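Local atomic coordinates of alginate lyase, family PL7 (Zobellia galactanivorans, PDB entry 3ZPY), a protein that probably cleaves alginate, the mannuronate- and guluronate-containing polysaccharide of brown algae, by beta-elimination, this chain being the catalytic domain of a longer enzyme. Residues E56-C62 and Y235-K241; Q104-L108 and S177-T181; Y162-Q167 and F203-V209. All coordinates share one frame; numbering follows the deposited sequence.

Contact 1 of 3, residues E56-C62 and Y235-K241; sequences EWVYFKC and YGLVRIK
V58 and I240 exchange a pair of backbone hydrogen bonds, as do F60 and V238 and C62 and G236; the non-hydrogen-bonded pairs Y59–R239 and K61–L237 fall between them. The strand axes run antiparallel at 161°, 4.6 Å apart at closest approach. Near E56 the pairing gives way to a water that donates to both E56 O and I240 O.

On the V58, F60, V238 and I240 face, F60 CE1 touches I240 CD1 at 3.7 Å, and F60 also meets V77 and L79 of the opposing sheet. The opposite face carries Y59, K61, L237 and R239. At its end W57, just before the strand, is sandwiched between R239 and K241. R239 CG lies between the backbone N and the carbonyl carbon (chi1 64°), and the chain, extended to NE, lays the guanidinium flat over one face of the indole, planes 11° apart, with R239 CD 3.6 Å above the five-membered ring. K241 covers the opposite face, CD 3.9 Å from the six-membered ring's centroid; its NZ makes a cation-pi contact with that ring and a salt bridge to E56 OE2 (2.8 Å) on the anti side of the carboxylate. Two bonds fix the guanidinium's rotation: R239 NH1 donates, in the guanidinium plane, to Y59 OH at 2.9 Å, and NH2 reaches Q104. Y59 OH is held by D54. Extended K61 places NZ 4.6 Å from the Y235 ring centroid, a cation-pi contact over the face.

This pairing of inner strands of the seven-stranded antiparallel sheet is characteristic of the beta-sandwich jelly roll of PL7 lyases.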
loop_
_atom_site.group_PDB
_atom_site.type_symbol
_atom_site.label_atom_id
_atom_site.label_comp_id
_atom_site.label_asym_id
_atom_site.label_seq_id
_atom_site.Cartn_x
_atom_site.Cartn_y
_atom_site.Cartn_z
ATOM N N GLU A 56 15.404 11.534 3.316
ATOM C CA GLU A 56 14.213 12.342 3.089
ATOM C C GLU A 56 13.025 11.372 2.937
ATOM O O GLU A 56 11.995 11.559 3.611
ATOM C CB GLU A 56 14.377 13.138 1.803
ATOM C CG GLU A 56 13.117 13.878 1.358
ATOM C CD GLU A 56 13.266 14.639 0.028
ATOM O OE1 GLU A 56 14.400 14.696 -0.539
ATOM O OE2 GLU A 56 12.221 15.159 -0.487
ATOM N N TRP A 57 13.129 10.417 2.024
ATOM C CA TRP A 57 12.022 9.487 1.747
ATOM C C TRP A 57 12.386 8.078 2.278
ATOM O O TRP A 57 13.537 7.741 2.401
ATOM C CB TRP A 57 11.825 9.266 0.241
ATOM C CG TRP A 57 11.675 10.482 -0.626
ATOM C CD1 TRP A 57 12.671 11.234 -1.247
ATOM C CD2 TRP A 57 10.422 11.118 -0.921
ATOM N NE1 TRP A 57 12.096 12.277 -1.975
ATOM C CE2 TRP A 57 10.704 12.235 -1.810
ATOM C CE3 TRP A 57 9.112 10.805 -0.634
ATOM C CZ2 TRP A 57 9.696 13.029 -2.327
ATOM C CZ3 TRP A 57 8.087 11.570 -1.150
ATOM C CH2 TRP A 57 8.357 12.679 -2.018
ATOM N N VAL A 58 11.386 7.266 2.479
ATOM C CA VAL A 58 11.530 5.803 2.666
ATOM C C VAL A 58 10.958 5.131 1.419
ATOM O O VAL A 58 9.849 5.455 0.983
ATOM C CB VAL A 58 10.882 5.299 3.980
ATOM C CG1 VAL A 58 10.880 3.764 4.028
ATOM C CG2 VAL A 58 11.619 5.909 5.185
ATOM N N TYR A 59 11.809 4.328 0.832
ATOM C CA TYR A 59 11.516 3.640 -0.470
ATOM C C TYR A 59 11.070 2.237 -0.221
ATOM O O TYR A 59 11.638 1.542 0.676
ATOM C CB TYR A 59 12.820 3.555 -1.244
ATOM C CG TYR A 59 13.348 4.909 -1.722
ATOM C CD1 TYR A 59 14.036 5.752 -0.847
ATOM C CD2 TYR A 59 13.195 5.336 -3.079
ATOM C CE1 TYR A 59 14.540 7.013 -1.263
ATOM C CE2 TYR A 59 13.675 6.602 -3.461
ATOM C CZ TYR A 59 14.328 7.413 -2.585
ATOM O OH TYR A 59 14.833 8.649 -3.037
ATOM N N PHE A 60 9.981 1.843 -0.903
ATOM C CA PHE A 60 9.396 0.488 -0.870
ATOM C C PHE A 60 9.523 -0.008 -2.233
ATOM O O PHE A 60 8.836 0.470 -3.166
ATOM C CB PHE A 60 7.924 0.612 -0.490
ATOM C CG PHE A 60 7.697 1.209 0.896
ATOM C CD1 PHE A 60 7.809 2.616 1.094
ATOM C CD2 PHE A 60 7.346 0.387 1.988
ATOM C CE1 PHE A 60 7.591 3.157 2.386
ATOM C CE2 PHE A 60 7.177 0.924 3.234
ATOM C CZ PHE A 60 7.232 2.308 3.427
ATOM N N LYS A 61 10.424 -1.022 -2.378
ATOM C CA LYS A 61 10.750 -1.564 -3.709
ATOM C C LYS A 61 10.301 -3.072 -3.727
ATOM O O LYS A 61 10.767 -3.870 -2.860
ATOM C CB LYS A 61 12.335 -1.454 -3.902
ATOM C CG LYS A 61 12.741 -1.753 -5.316
ATOM C CD LYS A 61 14.205 -1.472 -5.569
ATOM C CE LYS A 61 14.596 -1.692 -6.994
ATOM N NZ LYS A 61 15.971 -1.197 -7.228
ATOM N N CYS A 62 9.417 -3.371 -4.667
ATOM C CA CYS A 62 8.856 -4.738 -4.748
ATOM C C CYS A 62 8.913 -5.204 -6.185
ATOM O O CYS A 62 8.825 -4.391 -7.115
ATOM C CB CYS A 62 7.407 -4.722 -4.123
ATOM S SG CYS A 62 6.726 -6.363 -3.897
ATOM N N TYR A 235 10.038 -4.255 -11.550
ATOM C CA TYR A 235 9.787 -3.853 -10.164
ATOM C C TYR A 235 8.898 -2.607 -10.161
ATOM O O TYR A 235 8.839 -1.866 -11.193
ATOM C CB TYR A 235 11.089 -3.632 -9.317
ATOM C CG TYR A 235 11.920 -2.446 -9.804
ATOM C CD1 TYR A 235 12.684 -2.549 -10.965
ATOM C CD2 TYR A 235 11.743 -1.187 -9.237
ATOM C CE1 TYR A 235 13.450 -1.422 -11.411
ATOM C CE2 TYR A 235 12.472 -0.068 -9.674
ATOM C CZ TYR A 235 13.283 -0.205 -10.786
ATOM O OH TYR A 235 13.984 0.902 -11.216
ATOM N N GLY A 236 8.310 -2.330 -9.001
ATOM C CA GLY A 236 7.745 -0.997 -8.769
ATOM C C GLY A 236 8.491 -0.348 -7.614
ATOM O O GLY A 236 9.151 -1.023 -6.803
ATOM N N LEU A 237 8.445 1.000 -7.601
ATOM C CA LEU A 237 9.139 1.743 -6.585
ATOM C C LEU A 237 8.237 2.913 -6.134
ATOM O O LEU A 237 7.833 3.690 -6.944
ATOM C CB LEU A 237 10.455 2.268 -7.140
ATOM C CG LEU A 237 11.362 2.981 -6.135
ATOM C CD1 LEU A 237 11.772 2.099 -4.953
ATOM C CD2 LEU A 237 12.618 3.588 -6.789
ATOM N N VAL A 238 7.956 2.936 -4.849
ATOM C CA VAL A 238 7.117 3.927 -4.183
ATOM C C VAL A 238 8.008 4.564 -3.116
ATOM O O VAL A 238 8.804 3.897 -2.438
ATOM C CB VAL A 238 5.889 3.315 -3.494
ATOM C CG1 VAL A 238 5.153 4.365 -2.708
ATOM C CG2 VAL A 238 4.985 2.589 -4.484
ATOM N N ARG A 239 7.945 5.875 -2.957
ATOM C CA ARG A 239 8.683 6.514 -1.879
ATOM C C ARG A 239 7.718 7.450 -1.086
ATOM O O ARG A 239 6.857 8.111 -1.674
ATOM C CB ARG A 239 9.935 7.209 -2.415
ATOM C CG ARG A 239 9.730 8.372 -3.374
ATOM C CD ARG A 239 11.075 8.897 -3.824
ATOM N NE ARG A 239 10.991 9.994 -4.721
ATOM C CZ ARG A 239 12.048 10.591 -5.239
ATOM N NH1 ARG A 239 13.280 10.226 -4.858
ATOM N NH2 ARG A 239 11.839 11.474 -6.205
ATOM N N ILE A 240 7.883 7.451 0.257
ATOM C CA ILE A 240 6.931 8.105 1.164
ATOM C C ILE A 240 7.697 8.983 2.163
ATOM O O ILE A 240 8.791 8.604 2.667
ATOM C CB ILE A 240 6.039 7.030 1.887
ATOM C CG1 ILE A 240 5.317 6.191 0.847
ATOM C CG2 ILE A 240 5.125 7.644 2.921
ATOM C CD1 ILE A 240 4.562 4.938 1.340
ATOM N N LYS A 241 7.045 10.083 2.506
ATOM C CA LYS A 241 7.488 10.858 3.680
ATOM C C LYS A 241 6.263 11.492 4.331
ATOM O O LYS A 241 5.145 11.401 3.794
ATOM C CB LYS A 241 8.482 11.965 3.308
ATOM C CG LYS A 241 8.034 13.011 2.340
ATOM C CD LYS A 241 9.232 13.890 1.928
ATOM C CE LYS A 241 8.751 14.932 0.986
ATOM N NZ LYS A 241 9.848 15.920 0.685
HETATM O O HOH W 1 10.345 9.690 4.997
#

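Contact 2 of 3, residues Q104-L108 and S177-T181; sequences QVNQL and SLDTT
D179 and V105 are joined by the one direct backbone hydrogen bond across the contact: D179 N donates to V105 O at 2.9 Å. The touching parts run nearly antiparallel, 165° apart end to end, but 177-181 is not a regular strand, and D179 takes left-handed helical backbone angles, which turn the chain here.

The tight part lies around L178 and V105. L178 CD2 packs 3.8 Å from V105 CG1, and the leucine side chain also lies against V105 O, so one carbonyl is both bonded by D179 N and flanked by aliphatic carbon. L108 adds a longer contact to the same methyl branch. Beside this patch a water accepts from V105 N and donates to S177 O and T180 O, bridging three backbone groups.

Along the other flank Q104 reaches past T180. Its CG stands anti to the carbonyl carbon (chi1 -54°) and the chain beyond is extended, which carries the amide to T181; there Q104 NE2 donates to T181 OG1 at 2.8 Å along an almost straight bond, with the hydroxyl in the amide plane. OE1 turns to R239. The contact is looser toward solvent: the D179 side chain is exposed, D179 O is reached from Q104 NE2 through a second water, which accepts from NE2 and donates to D179 O, and the T180 side chain points away.

Strand 96-107 is an inner strand of the seven-stranded sheet, between 235-247 and 182-189. The 177-181 loop crosses to it from strand 171-177 of the ten-stranded sheet and leads into 182-189. V105 packs on L119 and F121 of strand 117-125, and L108 and L178 on V155 of strand 154-160, so the contact bridges the two layers of the sandwich.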
loop_
_atom_site.group_PDB
_atom_site.type_symbol
_atom_site.label_atom_id
_atom_site.label_comp_id
_atom_site.label_asym_id
_atom_site.label_seq_id
_atom_site.Cartn_x
_atom_site.Cartn_y
_atom_site.Cartn_z
ATOM N N GLN A 104 5.627 9.623 -3.905
ATOM C CA GLN A 104 5.814 9.500 -5.360
ATOM C C GLN A 104 5.883 8.047 -5.758
ATOM O O GLN A 104 6.185 7.167 -4.929
ATOM C CB GLN A 104 7.106 10.127 -5.817
ATOM C CG GLN A 104 7.347 11.612 -5.418
ATOM C CD GLN A 104 8.473 12.185 -6.207
ATOM O OE1 GLN A 104 9.225 11.405 -6.892
ATOM N NE2 GLN A 104 8.654 13.487 -6.165
ATOM N N VAL A 105 5.513 7.822 -7.014
ATOM C CA VAL A 105 5.736 6.497 -7.602
ATOM C C VAL A 105 6.822 6.782 -8.649
ATOM O O VAL A 105 6.604 7.646 -9.534
ATOM C CB VAL A 105 4.481 5.817 -8.150
ATOM C CG1 VAL A 105 4.874 4.481 -8.800
ATOM C CG2 VAL A 105 3.419 5.711 -7.056
ATOM N N ASN A 106 7.949 6.036 -8.591
ATOM C CA ASN A 106 9.018 6.266 -9.460
ATOM C C ASN A 106 9.161 5.211 -10.582
ATOM O O ASN A 106 9.916 5.426 -11.484
ATOM C CB ASN A 106 10.314 6.285 -8.648
ATOM C CG ASN A 106 10.289 7.408 -7.575
ATOM O OD1 ASN A 106 10.188 8.591 -7.923
ATOM N ND2 ASN A 106 10.204 7.025 -6.308
ATOM N N GLN A 107 8.451 4.078 -10.505
ATOM C CA GLN A 107 8.611 3.012 -11.470
ATOM C C GLN A 107 7.430 2.088 -11.282
ATOM O O GLN A 107 7.079 1.763 -10.142
ATOM C CB GLN A 107 9.902 2.183 -11.141
ATOM C CG GLN A 107 10.205 1.098 -12.147
ATOM C CD GLN A 107 10.783 1.533 -13.494
ATOM O OE1 GLN A 107 11.346 2.552 -13.663
ATOM N NE2 GLN A 107 10.739 0.664 -14.403
ATOM N N LEU A 108 6.853 1.652 -12.413
ATOM C CA LEU A 108 5.791 0.616 -12.409
ATOM C C LEU A 108 6.403 -0.714 -12.849
ATOM O O LEU A 108 7.382 -0.766 -13.631
ATOM C CB LEU A 108 4.672 0.962 -13.404
ATOM C CG LEU A 108 3.889 2.196 -12.978
ATOM C CD1 LEU A 108 2.868 2.516 -14.054
ATOM C CD2 LEU A 108 3.347 2.107 -11.577
ATOM N N SER A 177 1.111 11.644 -12.549
ATOM C CA SER A 177 2.436 11.320 -13.160
ATOM C C SER A 177 3.347 10.675 -12.182
ATOM O O SER A 177 3.258 10.851 -10.979
ATOM C CB SER A 177 3.116 12.383 -14.013
ATOM O OG SER A 177 3.369 13.432 -13.187
ATOM N N LEU A 178 4.308 9.932 -12.767
ATOM C CA LEU A 178 5.426 9.385 -12.034
ATOM C C LEU A 178 6.405 10.523 -11.632
ATOM O O LEU A 178 6.456 11.545 -12.276
ATOM C CB LEU A 178 6.175 8.342 -12.832
ATOM C CG LEU A 178 5.290 7.138 -13.198
ATOM C CD1 LEU A 178 6.084 6.041 -13.912
ATOM C CD2 LEU A 178 4.561 6.495 -12.010
ATOM N N ASP A 179 7.245 10.255 -10.616
ATOM C CA ASP A 179 8.251 11.189 -10.119
ATOM C C ASP A 179 7.650 12.504 -9.813
ATOM O O ASP A 179 8.317 13.507 -9.914
ATOM C CB ASP A 179 9.313 11.346 -11.211
ATOM C CG ASP A 179 9.993 10.017 -11.574
ATOM O OD1 ASP A 179 10.255 9.193 -10.697
ATOM O OD2 ASP A 179 10.152 9.745 -12.816
ATOM N N THR A 180 6.492 12.545 -9.155
ATOM C CA THR A 180 5.711 13.718 -8.885
ATOM C C THR A 180 5.150 13.612 -7.502
ATOM O O THR A 180 4.496 12.608 -7.158
ATOM C CB THR A 180 4.590 13.926 -9.881
ATOM O OG1 THR A 180 5.157 14.103 -11.179
ATOM C CG2 THR A 180 3.752 15.133 -9.562
ATOM N N THR A 181 5.381 14.598 -6.662
ATOM C CA THR A 181 4.959 14.538 -5.235
ATOM C C THR A 181 3.481 14.830 -5.153
ATOM O O THR A 181 2.959 15.843 -5.680
ATOM C CB THR A 181 5.776 15.603 -4.493
ATOM O OG1 THR A 181 7.068 15.044 -4.494
ATOM C CG2 THR A 181 5.271 15.743 -3.029
HETATM O O HOH W 2 10.475 14.390 -8.379
HETATM O O HOH W 3 4.448 10.225 -8.509
#

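Contact 3 of 3, residues Y162-Q167 and F203-V209; sequences YVTEEQ and FRKKMEV
V163 meets M207 and F203 with different atoms: its CB lies 3.7 Å from M207 SD, while CG1 reaches F203 CZ at 4.0 Å. T164 CG2 touches the same phenyl ring obliquely, 3.6 Å from F203 CZ, and the T164 hydroxyl is turned away to I159 O.

A Met-aromatic contact follows. M207 is bent at chi2 (-78°) and chi3 (-72°), which folds the thioether back toward Y162: SD stands 4.9 Å from the Y162 ring centroid, oblique at 61° from the normal. V209 CG2 meets the Y162 ring obliquely as well, 3.7 Å from CE1.

In fold terms, 203-206 belongs to an outermost strand of the seven-stranded sheet, whereas the short helix 162-165 connects strands 154-160 and 171-177 of the ten-stranded sheet; the contact therefore joins the two layers at an edge of the beta-sandwich.

The aliphatic part of K205 passes two carbonyl oxygens, CD 3.4 Å from V163 O and CE 3.3 Å from Q167 O. Q167 slides past it in the opposite direction, Q167 CB 3.8 Å from K205 CE, and its extended chain brings the amide end beside the backbone of K206 to E208. One water donates to E208 O and also bonds to Y162 OH.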
loop_
_atom_site.group_PDB
_atom_site.type_symbol
_atom_site.label_atom_id
_atom_site.label_comp_id
_atom_site.label_asym_id
_atom_site.label_seq_id
_atom_site.Cartn_x
_atom_site.Cartn_y
_atom_site.Cartn_z
ATOM N N TYR A 162 -13.151 -2.844 -2.410
ATOM C CA TYR A 162 -14.602 -3.120 -2.307
ATOM C C TYR A 162 -15.456 -1.896 -2.714
ATOM O O TYR A 162 -16.407 -2.003 -3.465
ATOM C CB TYR A 162 -14.921 -3.508 -0.875
ATOM C CG TYR A 162 -16.307 -3.893 -0.673
ATOM C CD1 TYR A 162 -17.371 -2.958 -0.764
ATOM C CD2 TYR A 162 -16.614 -5.245 -0.548
ATOM C CE1 TYR A 162 -18.686 -3.361 -0.620
ATOM C CE2 TYR A 162 -17.944 -5.675 -0.403
ATOM C CZ TYR A 162 -18.991 -4.701 -0.437
ATOM O OH TYR A 162 -20.312 -5.062 -0.358
ATOM N N VAL A 163 -14.976 -0.710 -2.310
ATOM C CA VAL A 163 -15.801 0.475 -2.406
ATOM C C VAL A 163 -16.118 0.844 -3.889
ATOM O O VAL A 163 -17.155 1.422 -4.150
ATOM C CB VAL A 163 -15.142 1.698 -1.671
ATOM C CG1 VAL A 163 -13.887 2.188 -2.395
ATOM C CG2 VAL A 163 -16.198 2.785 -1.431
ATOM N N THR A 164 -15.269 0.421 -4.819
ATOM C CA THR A 164 -15.553 0.575 -6.261
ATOM C C THR A 164 -15.891 -0.788 -6.861
ATOM O O THR A 164 -16.898 -0.899 -7.581
ATOM C CB THR A 164 -14.449 1.306 -7.023
ATOM O OG1 THR A 164 -13.240 0.597 -6.839
ATOM C CG2 THR A 164 -14.356 2.749 -6.639
ATOM N N GLU A 165 -15.018 -1.778 -6.663
ATOM C CA GLU A 165 -15.254 -3.055 -7.382
ATOM C C GLU A 165 -16.593 -3.723 -7.126
ATOM O O GLU A 165 -17.074 -4.451 -7.996
ATOM C CB GLU A 165 -14.095 -3.995 -7.060
ATOM C CG GLU A 165 -12.736 -3.565 -7.545
ATOM C CD GLU A 165 -11.714 -4.572 -7.069
ATOM O OE1 GLU A 165 -11.983 -5.802 -6.900
ATOM O OE2 GLU A 165 -10.587 -4.198 -6.933
ATOM N N GLU A 166 -17.125 -3.615 -5.908
ATOM C CA GLU A 166 -18.361 -4.274 -5.529
ATOM C C GLU A 166 -19.517 -3.274 -5.576
ATOM O O GLU A 166 -20.646 -3.575 -5.243
ATOM C CB GLU A 166 -18.209 -4.925 -4.137
ATOM C CG GLU A 166 -17.284 -6.143 -4.092
ATOM C CD GLU A 166 -17.940 -7.403 -4.574
ATOM O OE1 GLU A 166 -19.098 -7.325 -4.976
ATOM O OE2 GLU A 166 -17.289 -8.455 -4.522
ATOM N N GLN A 167 -19.226 -2.073 -6.122
ATOM C CA GLN A 167 -20.195 -0.947 -6.156
ATOM C C GLN A 167 -20.069 -0.164 -7.465
ATOM O O GLN A 167 -19.818 1.049 -7.515
ATOM C CB GLN A 167 -20.049 -0.042 -4.905
ATOM C CG GLN A 167 -19.977 -0.789 -3.584
ATOM C CD GLN A 167 -20.116 0.182 -2.448
ATOM O OE1 GLN A 167 -19.440 1.263 -2.428
ATOM N NE2 GLN A 167 -20.977 -0.130 -1.486
ATOM N N PHE A 203 -11.855 11.513 -5.070
ATOM C CA PHE A 203 -12.728 10.281 -5.026
ATOM C C PHE A 203 -13.437 10.293 -3.684
ATOM O O PHE A 203 -12.760 10.394 -2.656
ATOM C CB PHE A 203 -11.865 9.008 -5.112
ATOM C CG PHE A 203 -12.709 7.793 -4.939
ATOM C CD1 PHE A 203 -13.470 7.306 -5.945
ATOM C CD2 PHE A 203 -12.768 7.215 -3.672
ATOM C CE1 PHE A 203 -14.328 6.201 -5.730
ATOM C CE2 PHE A 203 -13.576 6.117 -3.450
ATOM C CZ PHE A 203 -14.349 5.609 -4.473
ATOM N N ARG A 204 -14.737 10.087 -3.691
ATOM C CA ARG A 204 -15.456 9.981 -2.436
ATOM C C ARG A 204 -16.671 9.098 -2.708
ATOM O O ARG A 204 -17.460 9.423 -3.638
ATOM C CB ARG A 204 -15.906 11.387 -1.968
ATOM C CG ARG A 204 -16.835 11.336 -0.775
ATOM C CD ARG A 204 -17.165 12.731 -0.255
ATOM N NE ARG A 204 -18.391 12.734 0.551
ATOM C CZ ARG A 204 -18.431 12.479 1.867
ATOM N NH1 ARG A 204 -17.289 12.296 2.539
ATOM N NH2 ARG A 204 -19.601 12.532 2.501
ATOM N N LYS A 205 -16.908 8.062 -1.852
ATOM C CA LYS A 205 -18.000 7.141 -2.134
ATOM C C LYS A 205 -18.381 6.461 -0.849
ATOM O O LYS A 205 -17.523 6.049 -0.067
ATOM C CB LYS A 205 -17.577 6.105 -3.196
ATOM C CG LYS A 205 -18.771 5.266 -3.695
ATOM C CD LYS A 205 -18.331 4.500 -4.963
ATOM C CE LYS A 205 -19.462 3.623 -5.552
ATOM N NZ LYS A 205 -20.556 4.515 -5.979
ATOM N N LYS A 206 -19.696 6.294 -0.658
ATOM C CA LYS A 206 -20.227 5.584 0.511
ATOM C C LYS A 206 -20.037 4.064 0.382
ATOM O O LYS A 206 -20.320 3.499 -0.686
ATOM C CB LYS A 206 -21.552 6.164 0.946
ATOM C CG LYS A 206 -22.054 5.701 2.304
ATOM C CD LYS A 206 -23.510 6.083 2.515
ATOM C CE LYS A 206 -23.873 6.083 3.991
ATOM N NZ LYS A 206 -22.903 6.869 4.801
ATOM N N MET A 207 -19.689 3.420 1.485
ATOM C CA MET A 207 -19.749 1.953 1.618
ATOM C C MET A 207 -21.181 1.598 1.977
ATOM O O MET A 207 -21.663 1.869 3.124
ATOM C CB MET A 207 -18.818 1.468 2.711
ATOM C CG MET A 207 -17.380 1.544 2.305
ATOM S SD MET A 207 -16.946 0.163 1.224
ATOM C CE MET A 207 -16.980 -1.182 2.472
ATOM N N GLU A 208 -21.871 0.920 1.059
ATOM C CA GLU A 208 -23.250 0.441 1.318
ATOM C C GLU A 208 -23.244 -0.930 1.952
ATOM O O GLU A 208 -23.735 -1.877 1.386
ATOM C CB GLU A 208 -24.086 0.457 0.018
ATOM C CG GLU A 208 -24.216 1.815 -0.674
ATOM C CD GLU A 208 -24.880 2.890 0.179
ATOM O OE1 GLU A 208 -25.559 2.584 1.202
ATOM O OE2 GLU A 208 -24.743 4.064 -0.210
ATOM N N VAL A 209 -22.665 -1.012 3.113
ATOM C CA VAL A 209 -22.494 -2.261 3.917
ATOM C C VAL A 209 -22.821 -1.770 5.358
ATOM O O VAL A 209 -22.405 -0.656 5.764
ATOM C CB VAL A 209 -21.007 -2.695 3.914
ATOM C CG1 VAL A 209 -20.771 -3.750 5.030
ATOM C CG2 VAL A 209 -20.572 -3.180 2.516
HETATM O O HOH W 4 -22.120 -2.547 -1.318
#

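Contacts 1 and 2 form one continuous region, their centres about 10 Å apart. Strands 235-247 and 96-107 are sheet neighbours, and across them R239 NH2 lies 2.7 Å from Q104 OE1, a probable hydrogen bond, while N106 N probably bonds to L237 O at 2.9 Å. Contact 3 lies apart: its centre is about 28 Å from that of contact 1 and 26 Å from that of contact 2, with nearest atoms about 17 and 15 Å away. As in PL7 relatives, the substrate groove probably lies on the concave face of the ten-stranded sheet, not on the seven-stranded sheet that all three contacts reach. The sodium ion, bound by T35, A37 and I40, involves none of these segments.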